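Local coordinates for protein putative prolyl-tRNA synthetase (Leishmania major, PDB 5XIL) that probably catalyses the ATP-dependent attachment of L-proline to tRNA(Pro), releasing AMP and diphosphate, and in this construct comprises the synthetase core, anticodon-binding and zinc-containing C-terminal regions, at residues L434-C438 with H491-C495; F423-N428 with L507-S511; V447-A452 with M472-T476; F217-R223 with R429-I433. Residues are numbered along the deposited sequence.

Contact 1 (L434-C438 with H491-C495). With ZN (zinc ion), chain B.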
loop_
_atom_site.group_PDB
_atom_site.type_symbol
_atom_site.label_atom_id
_atom_site.label_comp_id
_atom_site.label_asym_id
_atom_site.label_seq_id
_atom_site.Cartn_x
_atom_site.Cartn_y
_atom_site.Cartn_z
ATOM N N LEU A 434 -23.651 28.971 9.468
ATOM C CA LEU A 434 -23.460 29.654 8.185
ATOM C C LEU A 434 -23.941 31.065 8.330
ATOM O O LEU A 434 -25.087 31.299 8.715
ATOM C CB LEU A 434 -24.302 28.956 7.106
ATOM C CG LEU A 434 -23.707 27.828 6.365
ATOM C CD1 LEU A 434 -24.812 27.268 5.468
ATOM C CD2 LEU A 434 -22.510 28.297 5.523
ATOM N N ALA A 435 -23.056 32.019 8.106
ATOM C CA ALA A 435 -23.362 33.415 8.341
ATOM C C ALA A 435 -22.851 34.266 7.163
ATOM O O ALA A 435 -21.892 33.865 6.465
ATOM C CB ALA A 435 -22.673 33.875 9.628
ATOM N N PRO A 436 -23.474 35.448 6.952
ATOM C CA PRO A 436 -23.080 36.367 5.872
ATOM C C PRO A 436 -21.801 37.013 6.261
ATOM O O PRO A 436 -21.621 37.374 7.433
ATOM C CB PRO A 436 -24.179 37.430 5.854
ATOM C CG PRO A 436 -25.330 36.814 6.602
ATOM C CD PRO A 436 -24.741 35.859 7.599
ATOM N N TRP A 437 -20.891 37.169 5.304
ATOM C CA TRP A 437 -19.549 37.744 5.591
ATOM C C TRP A 437 -19.160 38.670 4.425
ATOM O O TRP A 437 -19.495 38.378 3.281
ATOM C CB TRP A 437 -18.552 36.607 5.683
ATOM C CG TRP A 437 -17.140 36.988 5.986
ATOM C CD1 TRP A 437 -16.692 37.947 6.867
ATOM C CD2 TRP A 437 -15.977 36.440 5.391
ATOM N NE1 TRP A 437 -15.310 37.990 6.878
ATOM C CE2 TRP A 437 -14.847 37.080 5.977
ATOM C CE3 TRP A 437 -15.767 35.507 4.400
ATOM C CZ2 TRP A 437 -13.554 36.754 5.641
ATOM C CZ3 TRP A 437 -14.497 35.181 4.096
ATOM C CH2 TRP A 437 -13.394 35.805 4.692
ATOM N N CYS A 438 -18.552 39.837 4.702
ATOM C CA CYS A 438 -18.176 40.738 3.582
ATOM C C CYS A 438 -16.890 40.287 2.910
ATOM O O CYS A 438 -16.565 40.718 1.791
ATOM C CB CYS A 438 -18.008 42.206 4.076
ATOM S SG CYS A 438 -16.686 42.405 5.259
ATOM N N HIS A 491 -27.870 40.866 3.308
ATOM C CA HIS A 491 -27.599 40.906 4.705
ATOM C C HIS A 491 -26.378 41.719 4.951
ATOM O O HIS A 491 -25.509 41.772 4.113
ATOM C CB HIS A 491 -27.301 39.463 5.212
ATOM C CG HIS A 491 -28.503 38.604 5.223
ATOM N ND1 HIS A 491 -29.479 38.741 6.175
ATOM C CD2 HIS A 491 -28.936 37.656 4.363
ATOM C CE1 HIS A 491 -30.470 37.907 5.905
ATOM N NE2 HIS A 491 -30.153 37.213 4.830
ATOM N N GLU A 492 -26.249 42.223 6.158
ATOM C CA GLU A 492 -25.014 42.780 6.617
ATOM C C GLU A 492 -24.029 41.721 7.015
ATOM O O GLU A 492 -24.413 40.629 7.442
ATOM C CB GLU A 492 -25.231 43.671 7.829
ATOM C CG GLU A 492 -26.160 44.823 7.509
ATOM C CD GLU A 492 -27.631 44.352 7.334
ATOM O OE1 GLU A 492 -28.107 43.409 8.058
ATOM O OE2 GLU A 492 -28.309 44.883 6.429
ATOM N N CYS A 493 -22.743 42.031 6.887
ATOM C CA CYS A 493 -21.732 41.140 7.476
ATOM C C CYS A 493 -22.042 40.811 8.958
ATOM O O CYS A 493 -22.517 41.642 9.707
ATOM C CB CYS A 493 -20.375 41.779 7.259
ATOM S SG CYS A 493 -19.004 40.937 7.970
ATOM N N ILE A 494 -21.763 39.566 9.393
ATOM C CA ILE A 494 -22.250 39.077 10.699
ATOM C C ILE A 494 -21.661 39.714 11.931
ATOM O O ILE A 494 -22.308 39.677 13.001
ATOM C CB ILE A 494 -22.090 37.512 10.800
ATOM C CG1 ILE A 494 -22.853 36.899 12.018
ATOM C CG2 ILE A 494 -20.586 37.187 10.850
ATOM C CD1 ILE A 494 -24.330 37.279 12.066
ATOM N N CYS A 495 -20.439 40.249 11.857
ATOM C CA CYS A 495 -19.759 40.679 13.046
ATOM C C CYS A 495 -20.510 41.811 13.743
ATOM O O CYS A 495 -21.260 42.569 13.139
ATOM C CB CYS A 495 -18.263 41.048 12.890
ATOM S SG CYS A 495 -17.863 42.022 11.464
HETATM ZN ZN ZN B . -17.403 42.610 7.448
#
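A shared zinc ion makes the strongest link: C438 SG binds ZN at 2.3 Å and C493 SG at 2.4 Å, with C443 as a further thiolate ligand. Beside it, E492 OE1 binds a magnesium ion, and C495 forms a disulfide with C498. C493 SG also accepts a hydrogen bond from C438 N (3.5 Å), so the backbone amide of one ligand supports the sulfur of the other. A second hydrogen bond, I494 N to P436 O (2.9 Å), fastens the incoming loop to the strand. This is the zinc site of the C-terminal domain: C438 follows the end of strand 432-437, while C493 comes from the loop between strands 475-480 and 504-509, the two segments running at about 100° to each other. The edge of the W437 indole meets the same sulfur in a sulfur-aromatic contact, CD1 lying 3.9 Å from C493 SG. Back along the strand, P436 CG packs on H491 CB (3.6 Å), and A435 CB touches I494 CG1 at 3.9 Å.

Contact 2 (F423-N428 with L507-S511)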
loop_
_atom_site.group_PDB
_atom_site.type_symbol
_atom_site.label_atom_id
_atom_site.label_comp_id
_atom_site.label_asym_id
_atom_site.label_seq_id
_atom_site.Cartn_x
_atom_site.Cartn_y
_atom_site.Cartn_z
ATOM N N PHE A 423 -25.480 34.248 17.540
ATOM C CA PHE A 423 -24.246 33.528 17.125
ATOM C C PHE A 423 -23.704 32.664 18.242
ATOM O O PHE A 423 -23.654 31.436 18.111
ATOM C CB PHE A 423 -23.183 34.541 16.703
ATOM C CG PHE A 423 -21.981 33.942 15.968
ATOM C CD1 PHE A 423 -20.922 33.414 16.666
ATOM C CD2 PHE A 423 -21.963 33.936 14.574
ATOM C CE1 PHE A 423 -19.830 32.859 15.989
ATOM C CE2 PHE A 423 -20.909 33.397 13.865
ATOM C CZ PHE A 423 -19.822 32.873 14.582
ATOM N N VAL A 424 -23.333 33.243 19.368
ATOM C CA VAL A 424 -22.815 32.412 20.460
ATOM C C VAL A 424 -23.816 31.428 21.084
ATOM O O VAL A 424 -23.469 30.313 21.442
ATOM C CB VAL A 424 -22.120 33.220 21.567
ATOM C CG1 VAL A 424 -21.711 32.343 22.743
ATOM C CG2 VAL A 424 -20.851 33.857 20.985
ATOM N N PRO A 425 -25.059 31.822 21.214
ATOM C CA PRO A 425 -26.063 30.795 21.632
ATOM C C PRO A 425 -26.216 29.594 20.688
ATOM O O PRO A 425 -26.376 28.479 21.184
ATOM C CB PRO A 425 -27.342 31.573 21.665
ATOM C CG PRO A 425 -26.854 32.951 22.052
ATOM C CD PRO A 425 -25.610 33.175 21.281
ATOM N N THR A 426 -26.072 29.826 19.405
ATOM C CA THR A 426 -25.980 28.768 18.425
ATOM C C THR A 426 -24.790 27.880 18.613
ATOM O O THR A 426 -24.911 26.642 18.612
ATOM C CB THR A 426 -26.116 29.344 17.014
ATOM O OG1 THR A 426 -27.322 30.079 16.944
ATOM C CG2 THR A 426 -26.156 28.233 15.968
ATOM N N LEU A 427 -23.610 28.464 18.795
ATOM C CA LEU A 427 -22.491 27.676 19.144
ATOM C C LEU A 427 -22.792 26.829 20.386
ATOM O O LEU A 427 -22.426 25.663 20.402
ATOM C CB LEU A 427 -21.261 28.537 19.466
ATOM C CG LEU A 427 -20.771 29.394 18.318
ATOM C CD1 LEU A 427 -19.613 30.178 18.952
ATOM C CD2 LEU A 427 -20.339 28.565 17.091
ATOM N N ASN A 428 -23.382 27.437 21.403
ATOM C CA ASN A 428 -23.645 26.745 22.606
ATOM C C ASN A 428 -24.684 25.649 22.473
ATOM O O ASN A 428 -24.766 24.792 23.340
ATOM C CB ASN A 428 -24.035 27.680 23.715
ATOM C CG ASN A 428 -22.868 28.509 24.202
ATOM O OD1 ASN A 428 -21.717 28.129 24.061
ATOM N ND2 ASN A 428 -23.187 29.625 24.850
ATOM N N LEU A 507 -18.953 29.258 6.577
ATOM C CA LEU A 507 -19.176 28.343 7.675
ATOM C C LEU A 507 -18.207 28.596 8.791
ATOM O O LEU A 507 -16.977 28.517 8.566
ATOM C CB LEU A 507 -19.046 26.924 7.108
ATOM C CG LEU A 507 -19.278 25.778 8.047
ATOM C CD1 LEU A 507 -20.735 25.716 8.430
ATOM C CD2 LEU A 507 -18.826 24.499 7.326
ATOM N N PHE A 508 -18.773 28.891 9.981
ATOM C CA PHE A 508 -18.044 29.146 11.217
ATOM C C PHE A 508 -18.339 28.024 12.219
ATOM O O PHE A 508 -19.393 27.384 12.149
ATOM C CB PHE A 508 -18.524 30.354 11.903
ATOM C CG PHE A 508 -18.178 31.670 11.242
ATOM C CD1 PHE A 508 -17.022 32.322 11.577
ATOM C CD2 PHE A 508 -19.078 32.284 10.463
ATOM C CE1 PHE A 508 -16.743 33.602 11.037
ATOM C CE2 PHE A 508 -18.814 33.547 9.925
ATOM C CZ PHE A 508 -17.664 34.183 10.201
ATOM N N GLY A 509 -17.378 27.797 13.090
ATOM C CA GLY A 509 -17.582 26.939 14.244
ATOM C C GLY A 509 -16.476 26.912 15.214
ATOM O O GLY A 509 -15.322 27.258 14.901
ATOM N N ARG A 510 -16.769 26.424 16.401
ATOM C CA ARG A 510 -15.715 25.898 17.242
ATOM C C ARG A 510 -15.104 24.663 16.558
ATOM O O ARG A 510 -15.821 23.925 15.888
ATOM C CB ARG A 510 -16.294 25.554 18.617
ATOM C CG ARG A 510 -16.821 26.778 19.361
ATOM C CD ARG A 510 -17.463 26.406 20.683
ATOM N NE ARG A 510 -17.916 27.613 21.380
ATOM C CZ ARG A 510 -18.935 27.659 22.231
ATOM N NH1 ARG A 510 -19.639 26.553 22.504
ATOM N NH2 ARG A 510 -19.296 28.825 22.761
ATOM N N SER A 511 -13.817 24.430 16.714
ATOM C CA SER A 511 -13.120 23.425 15.893
ATOM C C SER A 511 -12.240 22.535 16.738
ATOM O O SER A 511 -11.879 22.919 17.819
ATOM C CB SER A 511 -12.284 24.124 14.818
ATOM O OG SER A 511 -11.976 23.289 13.693
#
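F423, early in the helix, swings its ring (chi1 t) across to the strand, where its edge meets the face of F508 in a T-shaped stack. The centroids are 5.5 Å apart, the planes stand at 80°, and F423 CZ reaches F508 CB at 3.9 Å. One residue on, V424 adds only a loose touch, its CG1 lying 4.3 Å from R510 NH2. L427, a full turn after F423, points toward the strand: its CD2 lies 4.3 Å from G509 CA, while its CB sits over one face of the R510 guanidinium, 3.7 Å from CZ. N428 closes the run. Its CA-to-CB bond points away, yet OD1 returns to accept hydrogen bonds from both R510 NH2 (2.8 Å) and R510 NH1 (3.0 Å), one oxygen shared by both terminal nitrogens, near the plane of the guanidinium. The extended arginine therefore spans from strand to helix, with further bonds to M472 O and S455 OG. The short helix lies against one face of the C-terminal sheet, on strands 432-437 and 504-509. Helix 441-455 packs beside it, V447 touching both phenylalanines.

Contact 3 (V447-A452 with M472-T476)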
loop_
_atom_site.group_PDB
_atom_site.type_symbol
_atom_site.label_atom_id
_atom_site.label_comp_id
_atom_site.label_asym_id
_atom_site.label_seq_id
_atom_site.Cartn_x
_atom_site.Cartn_y
_atom_site.Cartn_z
ATOM N N VAL A 447 -15.114 38.221 14.784
ATOM C CA VAL A 447 -16.012 37.096 15.142
ATOM C C VAL A 447 -15.349 36.155 16.149
ATOM O O VAL A 447 -15.964 35.783 17.155
ATOM C CB VAL A 447 -16.488 36.378 13.891
ATOM C CG1 VAL A 447 -17.184 35.053 14.278
ATOM C CG2 VAL A 447 -17.399 37.283 13.086
ATOM N N LYS A 448 -14.091 35.773 15.910
ATOM C CA LYS A 448 -13.444 34.831 16.787
ATOM C C LYS A 448 -13.165 35.440 18.166
ATOM O O LYS A 448 -13.369 34.842 19.230
ATOM C CB LYS A 448 -12.198 34.264 16.104
ATOM C CG LYS A 448 -11.535 33.114 16.842
ATOM C CD LYS A 448 -10.380 32.567 15.983
ATOM C CE LYS A 448 -9.882 31.207 16.403
ATOM N NZ LYS A 448 -9.246 31.225 17.741
ATOM N N LYS A 449 -12.746 36.690 18.176
ATOM C CA LYS A 449 -12.546 37.378 19.446
ATOM C C LYS A 449 -13.800 37.552 20.281
ATOM O O LYS A 449 -13.803 37.181 21.419
ATOM C CB LYS A 449 -12.003 38.807 19.182
ATOM C CG LYS A 449 -11.846 39.634 20.433
ATOM C CD LYS A 449 -11.280 41.026 20.027
ATOM C CE LYS A 449 -10.968 41.931 21.229
ATOM N NZ LYS A 449 -12.148 42.394 21.989
ATOM N N ASP A 450 -14.835 38.069 19.662
ATOM C CA ASP A 450 -16.116 38.416 20.320
ATOM C C ASP A 450 -16.807 37.142 20.780
ATOM O O ASP A 450 -17.403 37.074 21.884
ATOM C CB ASP A 450 -17.045 39.155 19.333
ATOM C CG ASP A 450 -16.636 40.622 19.059
ATOM O OD1 ASP A 450 -15.704 41.113 19.707
ATOM O OD2 ASP A 450 -17.278 41.265 18.234
ATOM N N SER A 451 -16.751 36.116 19.940
ATOM C CA SER A 451 -17.326 34.808 20.339
ATOM C C SER A 451 -16.540 34.171 21.524
ATOM O O SER A 451 -17.153 33.645 22.494
ATOM C CB SER A 451 -17.460 33.854 19.153
ATOM O OG SER A 451 -16.197 33.452 18.630
ATOM N N ALA A 452 -15.221 34.220 21.512
ATOM C CA ALA A 452 -14.465 33.728 22.652
ATOM C C ALA A 452 -14.773 34.512 23.939
ATOM O O ALA A 452 -14.963 33.924 25.003
ATOM C CB ALA A 452 -12.977 33.661 22.402
ATOM N N MET A 472 -13.121 28.130 22.728
ATOM C CA MET A 472 -14.512 28.543 22.607
ATOM C C MET A 472 -14.781 29.543 21.542
ATOM O O MET A 472 -15.973 29.706 21.140
ATOM C CB MET A 472 -15.082 29.037 23.956
ATOM C CG MET A 472 -15.020 27.987 25.048
ATOM S SD MET A 472 -15.949 26.481 24.660
ATOM C CE MET A 472 -15.119 25.281 25.702
ATOM N N GLY A 473 -13.734 30.185 20.978
ATOM C CA GLY A 473 -13.992 31.110 19.890
ATOM C C GLY A 473 -14.340 30.327 18.626
ATOM O O GLY A 473 -13.793 29.262 18.453
ATOM N N ALA A 474 -15.185 30.870 17.744
ATOM C CA ALA A 474 -15.477 30.236 16.471
ATOM C C ALA A 474 -14.520 30.743 15.383
ATOM O O ALA A 474 -14.399 31.958 15.164
ATOM C CB ALA A 474 -16.868 30.580 16.051
ATOM N N LYS A 475 -13.921 29.827 14.629
ATOM C CA LYS A 475 -13.143 30.236 13.486
ATOM C C LYS A 475 -13.931 30.000 12.238
ATOM O O LYS A 475 -15.041 29.375 12.321
ATOM C CB LYS A 475 -11.827 29.447 13.449
ATOM C CG LYS A 475 -11.962 27.948 13.304
ATOM C CD LYS A 475 -10.514 27.476 13.389
ATOM C CE LYS A 475 -10.218 26.265 12.618
ATOM N NZ LYS A 475 -8.709 26.214 12.563
ATOM N N THR A 476 -13.397 30.392 11.081
ATOM C CA THR A 476 -13.997 29.970 9.849
ATOM C C THR A 476 -13.450 28.543 9.576
ATOM O O THR A 476 -12.291 28.197 9.874
ATOM C CB THR A 476 -13.747 30.840 8.648
ATOM O OG1 THR A 476 -12.354 30.962 8.441
ATOM C CG2 THR A 476 -14.381 32.250 8.821
#
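K448 lays its aliphatic chain along the start of the incoming strand, with CB 3.3 Å from A474 O and CE 4.0 Å from K475 CB. Its CA also makes a CA-H...O contact with A474 O at 3.4 Å. One turn later, S451 OG accepts a hydrogen bond from A474 N (2.9 Å, nearly linear) and donates one to V447 O (2.8 Å) within its own helix, so the p rotamer of this serine ties strand backbone to helix backbone. Here helix 441-455, which carries the zinc ligand C443 in its first turn, is joined to the segment leading into strand 475-480 of the C-terminal sheet. G473 lets the two chains come this close: its CA is 3.7 Å from A452 N and 3.5 Å from S451 OG, and a CB placed on it would clash with K448 O and crowd A452 CB. Beyond G473, the A474 side chain packs on F423 and L427 of helix 423-428, whereas K475 directs its amine to a salt bridge with E203.

Contact 4 (F217-R223 with R429-I433). With MG (magnesium ion), chain F.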
loop_
_atom_site.group_PDB
_atom_site.type_symbol
_atom_site.label_atom_id
_atom_site.label_comp_id
_atom_site.label_asym_id
_atom_site.label_seq_id
_atom_site.Cartn_x
_atom_site.Cartn_y
_atom_site.Cartn_z
ATOM N N PHE A 217 -18.114 17.359 10.676
ATOM C CA PHE A 217 -18.798 17.858 11.852
ATOM C C PHE A 217 -18.869 16.787 12.904
ATOM O O PHE A 217 -19.310 15.627 12.604
ATOM C CB PHE A 217 -20.183 18.355 11.476
ATOM C CG PHE A 217 -21.050 18.667 12.660
ATOM C CD1 PHE A 217 -20.735 19.708 13.486
ATOM C CD2 PHE A 217 -22.174 17.895 12.979
ATOM C CE1 PHE A 217 -21.529 20.021 14.571
ATOM C CE2 PHE A 217 -22.981 18.225 14.042
ATOM C CZ PHE A 217 -22.629 19.299 14.844
ATOM N N ILE A 218 -18.438 17.155 14.093
ATOM C CA ILE A 218 -18.464 16.274 15.281
ATOM C C ILE A 218 -19.592 16.674 16.195
ATOM O O ILE A 218 -19.479 17.567 17.103
ATOM C CB ILE A 218 -17.122 16.254 15.999
ATOM C CG1 ILE A 218 -15.954 16.119 15.069
ATOM C CG2 ILE A 218 -17.056 15.160 17.088
ATOM C CD1 ILE A 218 -15.901 14.894 14.240
ATOM N N GLU A 219 -20.713 15.978 16.019
ATOM C CA GLU A 219 -21.953 16.346 16.661
ATOM C C GLU A 219 -21.892 16.326 18.170
ATOM O O GLU A 219 -22.535 17.140 18.813
ATOM C CB GLU A 219 -23.087 15.403 16.186
ATOM C CG GLU A 219 -24.487 16.020 16.427
ATOM C CD GLU A 219 -25.192 15.491 17.650
ATOM O OE1 GLU A 219 -25.015 14.270 17.879
ATOM O OE2 GLU A 219 -25.991 16.272 18.298
ATOM N N ALA A 220 -21.186 15.359 18.741
ATOM C CA ALA A 220 -21.264 15.147 20.195
ATOM C C ALA A 220 -20.752 16.342 20.928
ATOM O O ALA A 220 -21.170 16.612 22.029
ATOM C CB ALA A 220 -20.469 13.944 20.608
ATOM N N VAL A 221 -19.806 17.050 20.329
ATOM C CA VAL A 221 -19.182 18.225 20.962
ATOM C C VAL A 221 -19.445 19.537 20.200
ATOM O O VAL A 221 -19.050 20.573 20.669
ATOM C CB VAL A 221 -17.681 18.064 21.240
ATOM C CG1 VAL A 221 -17.414 17.055 22.368
ATOM C CG2 VAL A 221 -16.812 17.738 20.009
ATOM N N GLY A 222 -20.135 19.470 19.079
ATOM C CA GLY A 222 -20.496 20.599 18.304
ATOM C C GLY A 222 -19.302 21.300 17.699
ATOM O O GLY A 222 -19.266 22.537 17.663
ATOM N N ARG A 223 -18.363 20.536 17.196
ATOM C CA ARG A 223 -17.126 21.118 16.626
ATOM C C ARG A 223 -16.871 20.671 15.242
ATOM O O ARG A 223 -17.229 19.542 14.816
ATOM C CB ARG A 223 -15.933 20.813 17.487
ATOM C CG ARG A 223 -16.017 21.293 18.925
ATOM C CD ARG A 223 -14.749 21.075 19.730
ATOM N NE ARG A 223 -14.929 21.845 20.953
ATOM C CZ ARG A 223 -14.426 23.068 21.192
ATOM N NH1 ARG A 223 -13.528 23.642 20.365
ATOM N NH2 ARG A 223 -14.789 23.684 22.311
ATOM N N ARG A 429 -25.327 25.583 21.313
ATOM C CA ARG A 429 -26.279 24.523 21.029
ATOM C C ARG A 429 -25.549 23.401 20.274
ATOM O O ARG A 429 -26.182 22.499 19.725
ATOM C CB ARG A 429 -27.445 25.053 20.195
ATOM C CG ARG A 429 -28.638 25.512 21.019
ATOM C CD ARG A 429 -29.866 25.713 20.147
ATOM N NE ARG A 429 -29.793 26.950 19.374
ATOM C CZ ARG A 429 -29.966 28.163 19.888
ATOM N NH1 ARG A 429 -30.226 28.308 21.180
ATOM N NH2 ARG A 429 -29.881 29.233 19.110
ATOM N N LYS A 430 -24.215 23.466 20.253
ATOM C CA LYS A 430 -23.413 22.498 19.586
ATOM C C LYS A 430 -23.706 22.410 18.073
ATOM O O LYS A 430 -23.768 21.293 17.490
ATOM C CB LYS A 430 -23.550 21.141 20.249
ATOM C CG LYS A 430 -23.032 21.185 21.689
ATOM C CD LYS A 430 -23.106 19.777 22.288
ATOM C CE LYS A 430 -22.874 19.812 23.788
ATOM N NZ LYS A 430 -24.010 20.582 24.440
ATOM N N CYS A 431 -23.877 23.582 17.481
ATOM C CA CYS A 431 -24.095 23.733 16.033
ATOM C C CYS A 431 -22.931 24.458 15.355
ATOM O O CYS A 431 -22.223 25.231 16.025
ATOM C CB CYS A 431 -25.351 24.514 15.818
ATOM S SG CYS A 431 -26.852 23.621 16.301
ATOM N N LEU A 432 -22.802 24.267 14.053
ATOM C CA LEU A 432 -21.986 25.101 13.174
ATOM C C LEU A 432 -22.882 26.156 12.665
ATOM O O LEU A 432 -24.144 26.052 12.729
ATOM C CB LEU A 432 -21.382 24.332 12.023
ATOM C CG LEU A 432 -20.602 23.078 12.340
ATOM C CD1 LEU A 432 -19.960 22.486 11.103
ATOM C CD2 LEU A 432 -19.600 23.344 13.423
ATOM N N ILE A 433 -22.262 27.197 12.099
ATOM C CA ILE A 433 -23.022 28.366 11.687
ATOM C C ILE A 433 -22.660 28.769 10.295
ATOM O O ILE A 433 -21.473 28.879 9.963
ATOM C CB ILE A 433 -22.705 29.559 12.635
ATOM C CG1 ILE A 433 -23.268 29.287 14.043
ATOM C CG2 ILE A 433 -23.311 30.854 12.072
ATOM C CD1 ILE A 433 -22.764 30.256 15.128
HETATM MG MG MG F . -26.768 18.336 18.549
HETATM O O HOH W 1 -19.440 25.115 16.600
HETATM O O HOH W 2 -27.518 20.362 18.953
HETATM O O HOH W 3 -24.625 18.816 18.224
HETATM O O HOH W 4 -28.716 17.881 18.811
HETATM O O HOH W 5 -26.234 17.991 20.338
#
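This is a close backbone packing between a beta-hairpin turn of the class II synthetase core and the loop leading into strand 432-437 of the C-terminal domain, bridged by water, in part through the hydration shell of a magnesium ion. The turn joins strands 210-218 and 223-234 and contains a G1 beta bulge: G222 and R223 both face I218, with I218 N bonded to R223 O (2.8 Å) and R223 N to I218 O (3.2 Å). G222 has a positive phi, and its CA comes 3.7 Å from K430 CA and 3.4 Å from K430 O; a CB on this residue would run into K430 CA. K430 stretches its methylenes along the turn, with CD 3.7 Å from A220 O. On the strand side, the F217 ring packs against L432, CD1 to CG at 3.6 Å, and also meets the ring of H413. Water 1 lies between the segments, 2.8 Å from both G222 O and C431 O and placed to donate to either. E219 OE2 binds MG at 2.2 Å, four waters and H413 complete six ligands, and water 2 in that shell donates to R429 O (2.6 Å). Direct links lie close by, R223 bonding to S511 O and S471 O. Between these two segments the polar links run through water and the hydrated cation, while glycine and apolar packing set the close fit.

Overall arrangement
Contacts 1, 2 and 3 belong to the C-terminal domain and nest along the chain, contact 3 inside the loop closed by contact 1 and that inside the loop of contact 2. Contact 2 is the hub: its centre lies about 8 Å from those of contact 3 and contact 4, and about 14 Å from that of contact 1. F423 CZ packs on V447 CG1 (3.4 Å), F508 N approaches I433 O (2.7 Å), and A435 CB touches F508 CE2 (3.9 Å). Contact 4 carries the domain onto the synthetase core, with S511 O near R223 NH1 (3.1 Å). ZN of contact 1 and the MG bound by E219 lie near opposite ends of strand 432-437, 28.3 Å apart.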